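Local coordinates for hydrogen peroxide-inducible genes activator (Corynebacterium glutamicum, PDB 6G1D), which probably senses hydrogen peroxide and, as a LysR-type transcription factor that works as a tetramer, switches on genes of the peroxide response, at residues Asn271-Val276 against Thr320-Val325; Ile258-Thr263 against Leu313-Ile319. The protein carries 1 engineered substitution. All coordinates share one frame. Numbering follows the deposited sequence.

Contact 1 (Asn271-Val276 against Thr320-Val325); sequences NFNSDV and TLKQNV
Lys322 lays its aliphatic chain over the backbone of Phe272, its CD 3.2 Å from Phe272 O, and brings its ammonium group among four oxygens. With chi1 to chi4 at t, p, t, p, Lys322 NZ donates to Val276 O (2.7 Å) and, weakly, to Asn273 O (3.3 Å), while within its own segment it reaches Asn324 OD1 (2.8 Å) and Gln323 O (3.0 Å). A long, flexible cation suits a place where several oxygens converge. The first two acceptors belong to a type I turn, Asn273 to Val276, closed by Val276 N to Asn273 O at 3.0 Å. Asn271-Asn273 and Thr320-Asn324 are extended and run the same way, CA atoms lying 5.7 Å apart at Asn271-Lys322 and 4.8 Å at Ser274-Asn324. No direct backbone hydrogen bond joins the segments; instead water 2 spans Phe272 O (3.0 Å) and Gln323 N (3.1 Å), and water 1 spans Asn271 OD1 (2.6 Å) and Lys322 N (2.9 Å). Asn271, chi1 m, also donates: its ND2 bonds Gln188 and weakly Thr320 O (3.0 Å). This is a water-bridged C-terminal tail, pinned by a lysine to a turn interrupting strand 267-287 of the LysR regulatory domain.

Contact 2 (Ile258-Thr263 against Leu313-Ile319); sequences IPWECT and LAASTGI
Pro259 is the central bump, its ring entering the hollow between Leu313, Ala314 and Thr317. Pro259 CG lies 3.6 Å from Leu313 CG, its CD 4.2 Å from Ala314 CB and its CA 4.1 Å from Thr317 CG2; the small Ala314 lets the backbones approach to 5.5 Å between the CA atoms of Pro259 and Ala314. The short helix 258-261 rests on the last turn of helix 293-316. On one flank, Leu313 (chi1 t, chi2 p) places CD2 4.0 Å from Trp260 NE1, meeting the indole obliquely. On the other, Ile319 (m, t) brings CD1 to 3.7 Å from Ile258 CG2 and 4.3 Å from Thr263 CG2. The chain leaves the helix at Gly318, phi 94°, where a side chain would strike the preceding carbonyl. Thr317, chi1 p, bonds Ala314 O through OG1 (2.7 Å) and accepts from Ile319 N (3.2 Å), leaving its methyl for Pro259. This is apolar helix-end packing beside the sheet of a periplasmic-binding-protein-like LysR domain, with an ST turn at the helix exit.

Contacts 1 and 2 are consecutive holds on the same C-terminal segment, Ile319 in contact 2 leading straight into Thr320 in contact 1. Their centres lie about 16 Å apart, and Leu321 bridges them: its CD2 packs 3.5 Å from Ile258 CD1 and its CD1 4.1 Å from Ala315 N. Both lean on strand 164-179, where Ile175 touches Asn271 of contact 1 and Ile258 and Ile319 of contact 2. The character changes from apolar at the helix end to polar and water-bridged along the tail. Contact 2 also reaches the assembly, Trp260 packing on Gln242 of the second subunit, its side chain about 3 Å from a bound 1,2-ethanediol, probably from the crystallisation liquor; no other chain touches contact 1.

Contact 1 (Asn271-Val276 against Thr320-Val325)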
loop_
_atom_site.group_PDB
_atom_site.type_symbol
_atom_site.label_atom_id
_atom_site.label_comp_id
_atom_site.label_asym_id
_atom_site.label_seq_id
_atom_site.Cartn_x
_atom_site.Cartn_y
_atom_site.Cartn_z
ATOM N N ASN B 271 6.241 17.148 34.360
ATOM C CA ASN B 271 7.189 17.934 33.580
ATOM C C ASN B 271 8.600 17.821 34.090
ATOM O O ASN B 271 8.832 17.563 35.269
ATOM C CB ASN B 271 6.790 19.417 33.581
ATOM C CG ASN B 271 5.607 19.695 32.679
ATOM O OD1 ASN B 271 5.732 19.600 31.454
ATOM N ND2 ASN B 271 4.453 20.002 33.271
ATOM N N PHE B 272 9.536 18.072 33.187
ATOM C CA PHE B 272 10.923 18.228 33.532
ATOM C C PHE B 272 11.108 19.573 34.206
ATOM O O PHE B 272 10.291 20.477 34.016
ATOM C CB PHE B 272 11.798 18.127 32.293
ATOM C CG PHE B 272 11.670 16.819 31.581
ATOM C CD1 PHE B 272 12.245 15.679 32.121
ATOM C CD2 PHE B 272 11.012 16.740 30.379
ATOM C CE1 PHE B 272 12.107 14.458 31.480
ATOM C CE2 PHE B 272 10.864 15.534 29.730
ATOM C CZ PHE B 272 11.411 14.388 30.278
ATOM N N ASN B 273 12.188 19.690 34.988
ATOM C CA ASN B 273 12.503 20.927 35.701
ATOM C C ASN B 273 12.886 22.059 34.728
ATOM O O ASN B 273 13.131 21.819 33.541
ATOM C CB ASN B 273 13.553 20.711 36.808
ATOM C CG ASN B 273 14.929 20.336 36.306
ATOM O OD1 ASN B 273 15.610 21.103 35.640
ATOM N ND2 ASN B 273 15.365 19.168 36.694
ATOM N N SER B 274 12.916 23.269 35.269
ATOM C CA SER B 274 13.169 24.503 34.534
ATOM C C SER B 274 14.434 24.514 33.678
ATOM O O SER B 274 14.414 25.093 32.602
ATOM C CB SER B 274 13.202 25.706 35.500
ATOM O OG SER B 274 11.972 25.880 36.157
ATOM N N ASP B 275 15.497 23.863 34.147
ATOM C CA ASP B 275 16.794 23.781 33.442
ATOM C C ASP B 275 16.830 22.807 32.265
ATOM O O ASP B 275 17.782 22.821 31.499
ATOM C CB ASP B 275 17.932 23.356 34.404
ATOM C CG ASP B 275 18.230 24.384 35.468
ATOM O OD1 ASP B 275 18.665 25.495 35.104
ATOM O OD2 ASP B 275 18.068 24.066 36.669
ATOM N N VAL B 276 15.825 21.946 32.127
ATOM C CA VAL B 276 15.798 20.963 31.037
ATOM C C VAL B 276 15.056 21.522 29.817
ATOM O O VAL B 276 13.998 22.104 29.931
ATOM C CB VAL B 276 15.112 19.668 31.485
ATOM C CG1 VAL B 276 14.996 18.679 30.317
ATOM C CG2 VAL B 276 15.847 19.062 32.682
ATOM N N THR B 320 -0.627 21.596 34.721
ATOM C CA THR B 320 0.496 22.500 34.888
ATOM C C THR B 320 1.417 22.272 33.715
ATOM O O THR B 320 1.650 21.129 33.353
ATOM C CB THR B 320 1.232 22.224 36.213
ATOM O OG1 THR B 320 0.294 22.358 37.280
ATOM C CG2 THR B 320 2.400 23.207 36.460
ATOM N N LEU B 321 1.886 23.367 33.102
ATOM C CA LEU B 321 2.753 23.318 31.945
ATOM C C LEU B 321 4.217 23.478 32.315
ATOM O O LEU B 321 4.539 23.996 33.356
ATOM C CB LEU B 321 2.345 24.401 30.952
ATOM C CG LEU B 321 0.872 24.307 30.486
ATOM C CD1 LEU B 321 0.592 25.426 29.495
ATOM C CD2 LEU B 321 0.499 22.930 29.946
ATOM N N LYS B 322 5.098 23.024 31.436
ATOM C CA LYS B 322 6.528 23.203 31.613
ATOM C C LYS B 322 6.871 24.663 31.857
ATOM O O LYS B 322 6.356 25.545 31.186
ATOM C CB LYS B 322 7.247 22.694 30.351
ATOM C CG LYS B 322 8.751 22.894 30.277
ATOM C CD LYS B 322 9.488 22.021 31.301
ATOM C CE LYS B 322 10.936 21.806 30.873
ATOM N NZ LYS B 322 11.668 23.080 30.848
ATOM N N GLN B 323 7.754 24.889 32.813
ATOM C CA GLN B 323 8.337 26.197 33.085
ATOM C C GLN B 323 9.727 26.205 32.472
ATOM O O GLN B 323 10.421 25.185 32.509
ATOM C CB GLN B 323 8.460 26.415 34.606
ATOM C CG GLN B 323 7.155 26.344 35.369
ATOM C CD GLN B 323 6.090 27.285 34.808
ATOM O OE1 GLN B 323 4.982 26.852 34.451
ATOM N NE2 GLN B 323 6.422 28.574 34.720
ATOM N N ASN B 324 10.118 27.336 31.894
ATOM C CA ASN B 324 11.430 27.484 31.259
ATOM C C ASN B 324 12.139 28.696 31.900
ATOM O O ASN B 324 11.531 29.755 32.033
ATOM C CB ASN B 324 11.267 27.603 29.735
ATOM C CG ASN B 324 10.617 26.360 29.109
ATOM O OD1 ASN B 324 11.199 25.278 29.131
ATOM N ND2 ASN B 324 9.418 26.507 28.550
ATOM N N VAL B 325 13.368 28.494 32.391
ATOM C CA VAL B 325 14.163 29.534 33.107
ATOM C C VAL B 325 13.382 30.237 34.235
ATOM O O VAL B 325 13.345 29.781 35.380
ATOM C CB VAL B 325 14.733 30.630 32.149
ATOM C CG1 VAL B 325 15.948 31.315 32.774
ATOM C CG2 VAL B 325 15.096 30.051 30.781
HETATM O O HOH W 1 4.365 20.883 29.641
HETATM O O HOH W 2 8.537 22.740 34.844
#

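Contact 2 (Ile258-Thr263 against Leu313-Ile319)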
loop_
_atom_site.group_PDB
_atom_site.type_symbol
_atom_site.label_atom_id
_atom_site.label_comp_id
_atom_site.label_asym_id
_atom_site.label_seq_id
_atom_site.Cartn_x
_atom_site.Cartn_y
_atom_site.Cartn_z
ATOM N N ILE B 258 -2.709 18.803 24.770
ATOM C CA ILE B 258 -3.270 18.572 26.117
ATOM C C ILE B 258 -4.789 18.550 26.168
ATOM O O ILE B 258 -5.367 17.568 26.624
ATOM C CB ILE B 258 -2.617 19.511 27.146
ATOM C CG1 ILE B 258 -1.183 19.034 27.434
ATOM C CG2 ILE B 258 -3.395 19.560 28.460
ATOM C CD1 ILE B 258 -0.321 20.053 28.130
ATOM N N PRO B 259 -5.465 19.599 25.655
ATOM C CA PRO B 259 -6.919 19.591 25.850
ATOM C C PRO B 259 -7.626 18.511 25.073
ATOM O O PRO B 259 -8.756 18.190 25.383
ATOM C CB PRO B 259 -7.374 20.967 25.335
ATOM C CG PRO B 259 -6.150 21.787 25.235
ATOM C CD PRO B 259 -4.981 20.853 25.050
ATOM N N TRP B 260 -6.986 17.991 24.033
ATOM C CA TRP B 260 -7.626 17.050 23.108
ATOM C C TRP B 260 -7.345 15.598 23.419
ATOM O O TRP B 260 -8.103 14.753 23.028
ATOM C CB TRP B 260 -7.169 17.373 21.671
ATOM C CG TRP B 260 -7.532 18.760 21.296
ATOM C CD1 TRP B 260 -6.732 19.835 21.325
ATOM C CD2 TRP B 260 -8.835 19.230 20.944
ATOM N NE1 TRP B 260 -7.436 20.976 20.952
ATOM C CE2 TRP B 260 -8.721 20.605 20.668
ATOM C CE3 TRP B 260 -10.064 18.604 20.765
ATOM C CZ2 TRP B 260 -9.817 21.391 20.324
ATOM C CZ3 TRP B 260 -11.161 19.388 20.381
ATOM C CH2 TRP B 260 -11.027 20.772 20.184
ATOM N N GLU B 261 -6.221 15.344 24.085
ATOM C CA GLU B 261 -5.732 13.991 24.321
ATOM C C GLU B 261 -5.564 13.625 25.797
ATOM O O GLU B 261 -5.694 12.451 26.130
ATOM C CB GLU B 261 -4.360 13.808 23.624
ATOM C CG GLU B 261 -4.278 14.142 22.138
ATOM C CD GLU B 261 -5.115 13.258 21.193
ATOM O OE1 GLU B 261 -5.735 12.286 21.670
ATOM O OE2 GLU B 261 -5.149 13.544 19.940
ATOM N N CYS B 262 -5.254 14.601 26.655
ATOM C CA CYS B 262 -4.759 14.335 28.017
ATOM C C CYS B 262 -5.721 14.594 29.147
ATOM O O CYS B 262 -5.305 14.520 30.291
ATOM C CB CYS B 262 -3.524 15.173 28.312
ATOM S SG CYS B 262 -2.244 14.925 27.126
ATOM N N THR B 263 -6.982 14.890 28.834
ATOM C CA THR B 263 -8.009 15.133 29.850
ATOM C C THR B 263 -8.910 13.932 30.066
ATOM O O THR B 263 -9.721 13.948 30.992
ATOM C CB THR B 263 -8.895 16.332 29.484
ATOM O OG1 THR B 263 -9.594 16.058 28.269
ATOM C CG2 THR B 263 -8.028 17.583 29.316
ATOM N N LEU B 313 -5.574 27.361 25.690
ATOM C CA LEU B 313 -6.527 26.287 25.899
ATOM C C LEU B 313 -5.913 25.196 26.809
ATOM O O LEU B 313 -6.572 24.704 27.720
ATOM C CB LEU B 313 -7.008 25.677 24.606
ATOM C CG LEU B 313 -8.202 24.707 24.679
ATOM C CD1 LEU B 313 -9.472 25.461 25.096
ATOM C CD2 LEU B 313 -8.449 24.027 23.331
ATOM N N ALA B 314 -4.651 24.866 26.580
ATOM C CA ALA B 314 -3.939 23.933 27.452
ATOM C C ALA B 314 -3.869 24.416 28.908
ATOM O O ALA B 314 -4.156 23.636 29.818
ATOM C CB ALA B 314 -2.528 23.657 26.932
ATOM N N ALA B 315 -3.522 25.681 29.119
ATOM C CA ALA B 315 -3.496 26.251 30.460
ATOM C C ALA B 315 -4.872 26.264 31.111
ATOM O O ALA B 315 -4.963 26.099 32.314
ATOM C CB ALA B 315 -2.906 27.658 30.420
ATOM N N SER B 316 -5.942 26.430 30.325
ATOM C CA SER B 316 -7.307 26.446 30.850
ATOM C C SER B 316 -7.755 25.111 31.448
ATOM O O SER B 316 -8.720 25.070 32.188
ATOM C CB SER B 316 -8.299 26.890 29.763
ATOM O OG SER B 316 -8.669 25.796 28.917
ATOM N N THR B 317 -7.082 24.013 31.121
ATOM C CA THR B 317 -7.473 22.711 31.657
ATOM C C THR B 317 -7.082 22.556 33.115
ATOM O O THR B 317 -7.568 21.663 33.772
ATOM C CB THR B 317 -6.819 21.536 30.913
ATOM O OG1 THR B 317 -5.406 21.621 31.057
ATOM C CG2 THR B 317 -7.188 21.556 29.448
ATOM N N GLY B 318 -6.159 23.374 33.594
ATOM C CA GLY B 318 -5.621 23.237 34.951
ATOM C C GLY B 318 -4.357 22.409 35.015
ATOM O O GLY B 318 -3.722 22.370 36.081
ATOM N N ILE B 319 -3.966 21.779 33.898
ATOM C CA ILE B 319 -2.801 20.910 33.862
ATOM C C ILE B 319 -1.598 21.843 33.832
ATOM O O ILE B 319 -1.550 22.778 33.045
ATOM C CB ILE B 319 -2.893 19.976 32.631
ATOM C CG1 ILE B 319 -4.000 18.934 32.907
ATOM C CG2 ILE B 319 -1.557 19.328 32.308
ATOM C CD1 ILE B 319 -4.499 18.179 31.699
#